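Local coordinates for protein DJ-1 homolog D (Arabidopsis thaliana, PDB 4OGG), which belongs to the DJ-1/PfpI family and carries two family regions in tandem, each with a six-stranded, largely parallel sheet flanked by helices, at residues E74-L77 and S78-D81; A333-L336 and N337-G341. All coordinates share one frame; numbering follows the deposited sequence.

Contact 1 of 2, residues E74-L77 and S78-D81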
ATOM      1  N   GLU C  74     -31.009 -17.639   2.250  1.00 27.24           N
ATOM      2  CA  GLU C  74     -32.019 -18.234   1.381  1.00 30.03           C
ATOM      3  C   GLU C  74     -31.553 -19.514   0.689  1.00 30.29           C
ATOM      4  O   GLU C  74     -32.210 -20.002  -0.231  1.00 31.44           O
ATOM      5  CB  GLU C  74     -32.451 -17.212   0.329  1.00 30.50           C
ATOM      6  CG  GLU C  74     -33.268 -16.062   0.891  1.00 34.32           C
ATOM      7  CD  GLU C  74     -33.367 -14.893  -0.070  1.00 35.70           C
ATOM      8  OE1 GLU C  74     -33.492 -15.129  -1.290  1.00 36.06           O
ATOM      9  OE2 GLU C  74     -33.329 -13.737   0.398  1.00 37.31           O
ATOM     10  N   VAL C  75     -30.430 -20.056   1.144  1.00 29.66           N
ATOM     11  CA  VAL C  75     -29.867 -21.271   0.564  1.00 29.95           C
ATOM     12  C   VAL C  75     -30.687 -22.535   0.811  1.00 29.61           C
ATOM     13  O   VAL C  75     -31.103 -22.814   1.935  1.00 30.13           O
ATOM     14  CB  VAL C  75     -28.433 -21.524   1.096  1.00 30.11           C
ATOM     15  CG1 VAL C  75     -27.941 -22.896   0.653  1.00 30.07           C
ATOM     16  CG2 VAL C  75     -27.496 -20.442   0.590  1.00 30.49           C
ATOM     17  N   ASP C  76     -30.911 -23.295  -0.257  1.00 29.88           N
ATOM     18  CA  ASP C  76     -31.638 -24.556  -0.178  1.00 28.74           C
ATOM     19  C   ASP C  76     -30.656 -25.640  -0.616  1.00 27.53           C
ATOM     20  O   ASP C  76     -30.524 -25.919  -1.806  1.00 27.43           O
ATOM     21  CB  ASP C  76     -32.846 -24.550  -1.114  1.00 30.79           C
ATOM     22  CG  ASP C  76     -33.590 -25.873  -1.110  1.00 31.47           C
ATOM     23  OD1 ASP C  76     -34.554 -26.025  -1.893  1.00 34.10           O
ATOM     24  OD2 ASP C  76     -33.213 -26.764  -0.320  1.00 31.35           O
ATOM     25  N   LEU C  77     -29.966 -26.238   0.349  1.00 27.93           N
ATOM     26  CA  LEU C  77     -28.970 -27.271   0.068  1.00 28.32           C
ATOM     27  C   LEU C  77     -29.416 -28.407  -0.847  1.00 29.09           C
ATOM     28  O   LEU C  77     -28.595 -28.994  -1.550  1.00 28.73           O
ATOM     29  CB  LEU C  77     -28.440 -27.855   1.380  1.00 28.53           C
ATOM     30  CG  LEU C  77     -27.617 -26.893   2.241  1.00 29.30           C
ATOM     31  CD1 LEU C  77     -27.151 -27.600   3.508  1.00 30.25           C
ATOM     32  CD2 LEU C  77     -26.419 -26.389   1.442  1.00 28.78           C
ATOM     33  N   SER C  78     -30.707 -28.719  -0.847  1.00 29.10           N
ATOM     34  CA  SER C  78     -31.207 -29.797  -1.693  1.00 29.37           C
ATOM     35  C   SER C  78     -30.989 -29.482  -3.170  1.00 29.42           C
ATOM     36  O   SER C  78     -31.045 -30.375  -4.017  1.00 30.49           O
ATOM     37  CB  SER C  78     -32.700 -30.036  -1.432  1.00 30.31           C
ATOM     38  OG  SER C  78     -33.482 -28.940  -1.873  1.00 29.84           O
ATOM     39  N   LYS C  79     -30.730 -28.213  -3.474  1.00 27.64           N
ATOM     40  CA  LYS C  79     -30.517 -27.777  -4.852  1.00 27.60           C
ATOM     41  C   LYS C  79     -29.049 -27.819  -5.277  1.00 25.02           C
ATOM     42  O   LYS C  79     -28.730 -27.566  -6.437  1.00 25.06           O
ATOM     43  CB  LYS C  79     -31.046 -26.351  -5.035  1.00 29.71           C
ATOM     44  CG  LYS C  79     -32.528 -26.172  -4.729  1.00 34.58           C
ATOM     45  CD  LYS C  79     -33.418 -26.896  -5.732  1.00 37.55           C
ATOM     46  CE  LYS C  79     -34.891 -26.637  -5.436  1.00 39.35           C
ATOM     47  NZ  LYS C  79     -35.806 -27.263  -6.436  1.00 41.50           N
ATOM     48  N   TYR C  80     -28.159 -28.140  -4.345  1.00 21.91           N
ATOM     49  CA  TYR C  80     -26.734 -28.181  -4.656  1.00 20.21           C
ATOM     50  C   TYR C  80     -26.159 -29.587  -4.703  1.00 18.53           C
ATOM     51  O   TYR C  80     -26.479 -30.433  -3.871  1.00 20.44           O
ATOM     52  CB  TYR C  80     -25.971 -27.321  -3.648  1.00 18.27           C
ATOM     53  CG  TYR C  80     -26.380 -25.872  -3.727  1.00 19.59           C
ATOM     54  CD1 TYR C  80     -25.959 -25.070  -4.787  1.00 18.34           C
ATOM     55  CD2 TYR C  80     -27.256 -25.324  -2.793  1.00 20.21           C
ATOM     56  CE1 TYR C  80     -26.408 -23.760  -4.921  1.00 19.74           C
ATOM     57  CE2 TYR C  80     -27.713 -24.015  -2.916  1.00 18.96           C
ATOM     58  CZ  TYR C  80     -27.288 -23.241  -3.982  1.00 19.03           C
ATOM     59  OH  TYR C  80     -27.755 -21.955  -4.119  1.00 20.62           O
ATOM     60  N   ASP C  81     -25.303 -29.821  -5.692  1.00 17.08           N
ATOM     61  CA  ASP C  81     -24.673 -31.119  -5.885  1.00 17.94           C
ATOM     62  C   ASP C  81     -23.300 -31.193  -5.228  1.00 17.57           C
ATOM     63  O   ASP C  81     -22.797 -32.281  -4.954  1.00 17.86           O
ATOM     64  CB  ASP C  81     -24.539 -31.407  -7.379  1.00 17.74           C
ATOM     65  CG  ASP C  81     -25.876 -31.369  -8.093  1.00 20.19           C
ATOM     66  OD1 ASP C  81     -26.758 -32.180  -7.736  1.00 22.05           O
ATOM     67  OD2 ASP C  81     -26.049 -30.529  -8.999  1.00 18.43           O
TER
HETATM   68  O   HOH W   1     -30.313 -21.662  -2.827  1.00 40.91           O
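Lys79 N binds Asp76 O at 2.8 Å and, one residue on, Tyr80 N binds Leu77 O at 3.0 Å, two successive i to i+3 bonds that wind the chain into a short 3-10 turn. The side chain of Asp76 reinforces its opening. With CG anti to the backbone N (chi1 177°), the carboxylate leans over the next residues, and its OD2 takes two bonds from Ser78: the hydroxyl OG at 2.7 Å and the longer amide N at 3.2 Å. Both donors approach from the same face, above the carboxylate plane, so one oxygen is gripped twice. Lys79 crosses this carboxylate with its aliphatic chain, CG resting 3.5 Å from Asp76 OD1. Its ammonium NZ stops 4.9 Å short of that oxygen, too far for a direct contact, so any attraction is probably weak.

The Tyr80 ring has Leu77 CA at its edge, while Val75 CG1 meets Tyr80 CE2 obliquely at 3.7 Å. The phenol OH bonds to His33, and a water lying 2.9 Å from Tyr80 OH also accepts from Asp76 N. Leu77 packs on Leu103 and Phe107 of helix 98-110. An Asx turn at Asp76 thus leads into a 3-10 turn that delivers the chain to strand 82-85, within the parallel part of the six-stranded sheet of this DJ-1/PfpI region.

Contact 2 of 2, residues A333-L336 and N337-G341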
ATOM      1  N   ALA C 333     -11.689   0.023 -24.044  1.00 22.95           N
ATOM      2  CA  ALA C 333     -10.681   0.948 -24.555  1.00 22.25           C
ATOM      3  C   ALA C 333      -9.894   0.376 -25.733  1.00 21.86           C
ATOM      4  O   ALA C 333      -9.520   1.106 -26.655  1.00 21.94           O
ATOM      5  CB  ALA C 333      -9.723   1.338 -23.432  1.00 22.11           C
ATOM      6  N   VAL C 334      -9.652  -0.930 -25.703  1.00 21.81           N
ATOM      7  CA  VAL C 334      -8.886  -1.595 -26.751  1.00 22.97           C
ATOM      8  C   VAL C 334      -9.598  -1.623 -28.103  1.00 24.10           C
ATOM      9  O   VAL C 334      -9.051  -2.115 -29.091  1.00 23.32           O
ATOM     10  CB  VAL C 334      -8.517  -3.037 -26.319  1.00 23.16           C
ATOM     11  CG1 VAL C 334      -7.537  -3.655 -27.303  1.00 23.55           C
ATOM     12  CG2 VAL C 334      -7.907  -3.009 -24.927  1.00 25.61           C
ATOM     13  N   LYS C 335     -10.817  -1.092 -28.151  1.00 24.02           N
ATOM     14  CA  LYS C 335     -11.560  -1.040 -29.407  1.00 24.89           C
ATOM     15  C   LYS C 335     -10.729  -0.249 -30.410  1.00 25.86           C
ATOM     16  O   LYS C 335     -10.701  -0.562 -31.603  1.00 25.36           O
ATOM     17  CB  LYS C 335     -12.915  -0.353 -29.210  1.00 24.22           C
ATOM     18  CG  LYS C 335     -13.677  -0.118 -30.515  1.00 24.45           C
ATOM     19  CD  LYS C 335     -15.063   0.466 -30.274  1.00 24.50           C
ATOM     20  CE  LYS C 335     -15.806   0.693 -31.590  1.00 24.55           C
ATOM     21  NZ  LYS C 335     -17.206   1.174 -31.366  1.00 25.44           N
ATOM     22  N   LEU C 336     -10.051   0.781 -29.909  1.00 26.61           N
ATOM     23  CA  LEU C 336      -9.202   1.624 -30.739  1.00 27.09           C
ATOM     24  C   LEU C 336      -8.190   0.755 -31.477  1.00 27.94           C
ATOM     25  O   LEU C 336      -8.049   0.843 -32.698  1.00 27.71           O
ATOM     26  CB  LEU C 336      -8.467   2.647 -29.865  1.00 26.29           C
ATOM     27  CG  LEU C 336      -7.352   3.474 -30.515  1.00 27.05           C
ATOM     28  CD1 LEU C 336      -7.922   4.308 -31.653  1.00 27.27           C
ATOM     29  CD2 LEU C 336      -6.702   4.372 -29.463  1.00 24.68           C
ATOM     30  N   ASN C 337      -7.496  -0.089 -30.720  1.00 27.92           N
ATOM     31  CA  ASN C 337      -6.481  -0.982 -31.268  1.00 29.24           C
ATOM     32  C   ASN C 337      -7.062  -1.959 -32.286  1.00 30.28           C
ATOM     33  O   ASN C 337      -6.492  -2.162 -33.360  1.00 30.39           O
ATOM     34  CB  ASN C 337      -5.817  -1.757 -30.128  1.00 29.07           C
ATOM     35  CG  ASN C 337      -5.145  -0.845 -29.123  1.00 29.03           C
ATOM     36  OD1 ASN C 337      -4.009  -0.411 -29.321  1.00 31.99           O
ATOM     37  ND2 ASN C 337      -5.852  -0.531 -28.045  1.00 26.40           N
ATOM     38  N   VAL C 338      -8.197  -2.560 -31.945  1.00 29.70           N
ATOM     39  CA  VAL C 338      -8.845  -3.519 -32.835  1.00 31.83           C
ATOM     40  C   VAL C 338      -9.234  -2.881 -34.165  1.00 31.86           C
ATOM     41  O   VAL C 338      -8.889  -3.393 -35.231  1.00 32.10           O
ATOM     42  CB  VAL C 338     -10.113  -4.120 -32.185  1.00 31.72           C
ATOM     43  CG1 VAL C 338     -10.752  -5.132 -33.127  1.00 31.47           C
ATOM     44  CG2 VAL C 338      -9.756  -4.775 -30.864  1.00 32.75           C
ATOM     45  N   VAL C 339      -9.958  -1.768 -34.098  1.00 32.60           N
ATOM     46  CA  VAL C 339     -10.393  -1.069 -35.303  1.00 32.81           C
ATOM     47  C   VAL C 339      -9.195  -0.582 -36.114  1.00 33.37           C
ATOM     48  O   VAL C 339      -9.182  -0.688 -37.341  1.00 33.14           O
ATOM     49  CB  VAL C 339     -11.295   0.133 -34.951  1.00 32.90           C
ATOM     50  CG1 VAL C 339     -11.709   0.863 -36.218  1.00 33.28           C
ATOM     51  CG2 VAL C 339     -12.526  -0.348 -34.194  1.00 32.47           C
ATOM     52  N   LEU C 340      -8.188  -0.044 -35.432  1.00 33.72           N
ATOM     53  CA  LEU C 340      -6.995   0.434 -36.120  1.00 34.30           C
ATOM     54  C   LEU C 340      -6.272  -0.733 -36.780  1.00 35.30           C
ATOM     55  O   LEU C 340      -5.486  -0.541 -37.710  1.00 35.52           O
ATOM     56  CB  LEU C 340      -6.048   1.137 -35.142  1.00 34.39           C
ATOM     57  CG  LEU C 340      -6.417   2.562 -34.720  1.00 34.43           C
ATOM     58  CD1 LEU C 340      -5.373   3.093 -33.745  1.00 33.32           C
ATOM     59  CD2 LEU C 340      -6.493   3.458 -35.955  1.00 33.43           C
ATOM     60  N   GLY C 341      -6.546  -1.939 -36.292  1.00 35.80           N
ATOM     61  CA  GLY C 341      -5.915  -3.127 -36.841  1.00 36.15           C
ATOM     62  C   GLY C 341      -6.664  -3.711 -38.025  1.00 35.82           C
ATOM     63  O   GLY C 341      -6.216  -4.683 -38.630  1.00 37.10           O
TER
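The carboxamide of Asn337 is the flat side chain of this contact, and Val334 meets it at the nitrogen end: ND2 lies 3.5 Å from Val334 CA and 3.6 Å from Val334 CG1. Val334 CA sits near the plane of the amide, beside ND2, whereas CG1 stands well off that plane, to one side, and the two side chains run at a slant to each other. The same Asn337 side chain also packs against Ser144 of the second subunit.

The pair lies at the start of the short helix 335-340. Val338 N, Val339 N and Leu340 N bond to the carbonyl oxygens four residues back, those of Val334, Lys335 and Leu336; the Val339 bond is nearly straight, at 175°. On one flank Leu336 and Leu340 lie side by side and point the same way, their CD1 methyls 3.5 Å apart. They meet because the first throws CG anti to its backbone N (chi1 170°), while the second turns CG back beside N (chi1 -77°), which also brings Leu340 CG to 3.1 Å from Leu336 O, a tight fit. Lys335 and Val339 repeat the i to i+4 pairing more loosely, CG to CG2 at 3.9 Å, with the lysine chain extended beyond. Val338 and Lys335 reach Trp345 of strand 344-345, which closes the beta-alpha-beta unit that strand 327-328 and this helix begin, and Leu340 touches Ala147 of the second subunit.

The chemistry thus divides: the peptide groups supply the hydrogen bonds between the two halves, and the side chains add mainly apolar contact, consistent with a short helix partly covered by a neighbouring subunit.

In the fold
Contact 1 and contact 2 lie in different DJ-1/PfpI regions of the chain, their centres 44 Å apart and their nearest atoms about 34 Å apart, so they share no element and do not touch. Each is a local fold of continuous chain. The surface loop at 74-81 adds a carboxylate to its two backbone i to i+3 bonds, whereas the two halves of the helical stretch at 333-341 are joined by i to i+4 backbone bonds. Contact 2 is more buried, and several of its residues meet another subunit, whereas no other chain of the assembly touches contact 1, which rests on strand 3-8 and helix 98-110 of its own region.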